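Local coordinates for haloacid delahogenase-like family hydrolase (Xanthomonas campestris pv. campestris, PDB 2PKE) that probably acts as a magnesium-dependent phosphatase of the haloacid dehalogenase (HAD) superfamily, at the magnesium ion site. Numbering follows the deposited sequence.

The magnesium ion site. Residues 19-23, 25, 141, 144, 187, 192. With MG (magnesium ion), chain B.
The loop after strand 15-18 brings Asp19 to Thr23 past one side of the magnesium ion, with Asp22 at positive phi (73°) and the Asp21 carbonyl pointed at the metal. The run DGDDT forms the first motif of the HAD superfamily, in which the first aspartate is the nucleophile and the second, Asp21, the usual general acid/base. Coordination is near octahedral: Asp19 OD2 binds the magnesium at 2.0 Å, and the main-chain O of Asp21 and the amide oxygen OD1 of Asn187 also bind from the protein, alongside waters 1, 2 and 3. Asp19 has CG anti to its backbone N (chi1 180°), so that one carboxylate oxygen meets the metal tip-on while the other, OD1, holds water 2 at 2.6 Å. Asn187 adopts the crowded rotamer, CG between backbone N and carbonyl carbon. Its amide is used at both ends, OD1 on the metal and ND2 on water 3, which Asp22 OD2 also binds. Water 1 is held by Asp192 OD2 at 2.6 Å, so Asp22 and Asp192 act from the second shell to orient metal-bound waters. Thr23 OG1 bridges two ligands, reaching the anti lone pair of Asp19 OD2 at 3.0 Å and an in-plane lone pair of Asn187 OD1.

The Asp21 carboxylate turns away from the metal that its own carbonyl binds. Its OD1 takes the indole NE1 of Trp25 on the anti lone pair, nearly straight (169°) and in the ring plane. Lys144 NZ meets Asp21 OD1 from above the carboxylate plane in a 2.7 Å salt bridge. Asp21 OD2 is met, also from above its plane, by Gln141 NE2 at 3.1 Å. These donors fix the carboxylate's rotation, and the lysine may favour its ionised form. Trp25 itself lies between Lys144 CB on one face and Gly20 C on the other, both toward the rim.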
# COMPACT_ATOMS: atom_id res chain seq x y z
N ASP A 19 -6.13 -5.16 14.76
CA ASP A 19 -5.32 -5.83 13.73
C ASP A 19 -6.21 -6.69 12.82
O ASP A 19 -7.36 -7.01 13.14
CB ASP A 19 -4.25 -6.69 14.42
CG ASP A 19 -3.35 -7.44 13.46
OD1 ASP A 19 -2.90 -6.86 12.44
OD2 ASP A 19 -3.07 -8.65 13.73
N GLY A 20 -5.71 -7.07 11.65
CA GLY A 20 -6.50 -7.98 10.79
C GLY A 20 -6.00 -9.42 10.86
O GLY A 20 -6.65 -10.31 11.43
N ASP A 21 -4.87 -9.66 10.23
CA ASP A 21 -4.34 -11.01 10.05
C ASP A 21 -4.12 -11.68 11.40
O ASP A 21 -3.42 -11.14 12.28
CB ASP A 21 -2.98 -10.97 9.34
CG ASP A 21 -3.05 -10.60 7.85
OD1 ASP A 21 -4.03 -10.78 7.15
OD2 ASP A 21 -2.00 -10.18 7.33
N ASP A 22 -4.80 -12.79 11.61
CA ASP A 22 -4.68 -13.60 12.82
C ASP A 22 -5.31 -12.99 14.06
O ASP A 22 -5.09 -13.49 15.18
CB ASP A 22 -3.22 -13.95 13.08
CG ASP A 22 -2.54 -14.49 11.85
OD1 ASP A 22 -3.07 -15.46 11.28
OD2 ASP A 22 -1.54 -13.85 11.43
N THR A 23 -6.11 -11.95 13.83
CA THR A 23 -6.89 -11.26 14.87
C THR A 23 -8.40 -11.29 14.45
O THR A 23 -9.25 -11.83 15.19
CB THR A 23 -6.43 -9.80 15.11
OG1 THR A 23 -5.09 -9.78 15.61
CG2 THR A 23 -7.38 -9.12 16.10
N TRP A 25 -9.27 -12.44 11.11
CA TRP A 25 -9.42 -13.55 10.17
C TRP A 25 -8.16 -14.38 10.23
O TRP A 25 -7.13 -13.92 10.71
CB TRP A 25 -9.70 -13.03 8.72
CG TRP A 25 -8.74 -12.00 8.24
CD1 TRP A 25 -7.42 -12.20 7.94
CD2 TRP A 25 -8.98 -10.60 8.06
NE1 TRP A 25 -6.83 -11.04 7.56
CE2 TRP A 25 -7.76 -10.03 7.61
CE3 TRP A 25 -10.11 -9.77 8.19
CZ2 TRP A 25 -7.62 -8.67 7.33
CZ3 TRP A 25 -9.97 -8.44 7.89
CH2 TRP A 25 -8.74 -7.88 7.50
N GLN A 141 -4.42 -6.22 1.78
CA GLN A 141 -5.17 -5.94 3.04
C GLN A 141 -6.56 -5.37 2.74
O GLN A 141 -7.56 -5.76 3.34
CB GLN A 141 -4.37 -5.01 4.00
CG GLN A 141 -3.08 -5.64 4.53
CD GLN A 141 -3.36 -6.79 5.42
OE1 GLN A 141 -4.40 -6.83 6.07
NE2 GLN A 141 -2.44 -7.74 5.48
N LYS A 144 -8.66 -8.28 1.65
CA LYS A 144 -8.99 -9.17 2.76
C LYS A 144 -10.18 -8.62 3.54
O LYS A 144 -11.11 -9.36 3.78
CB LYS A 144 -7.79 -9.43 3.68
CG LYS A 144 -6.60 -10.23 3.04
CD LYS A 144 -5.70 -10.83 4.15
CE LYS A 144 -4.22 -10.83 3.91
NZ LYS A 144 -3.49 -11.92 4.71
N ASN A 187 -2.91 -9.79 17.80
CA ASN A 187 -2.32 -11.07 18.15
C ASN A 187 -0.83 -11.04 18.37
O ASN A 187 -0.29 -12.05 18.79
CB ASN A 187 -2.62 -12.11 17.08
CG ASN A 187 -1.92 -11.83 15.76
OD1 ASN A 187 -2.34 -10.94 15.01
ND2 ASN A 187 -0.87 -12.59 15.45
N ASP A 192 1.43 -5.22 17.76
CA ASP A 192 0.12 -4.70 17.99
C ASP A 192 0.05 -3.98 19.34
O ASP A 192 -0.46 -2.88 19.44
CB ASP A 192 -0.94 -5.82 17.86
CG ASP A 192 -0.96 -6.43 16.46
OD1 ASP A 192 -0.86 -5.64 15.49
OD2 ASP A 192 -1.07 -7.67 16.32
MG MG B . -1.86 -10.12 13.16
O HOH W 1 -0.31 -9.10 14.30
O HOH W 2 -1.47 -8.80 11.52
O HOH W 3 -0.62 -11.72 12.69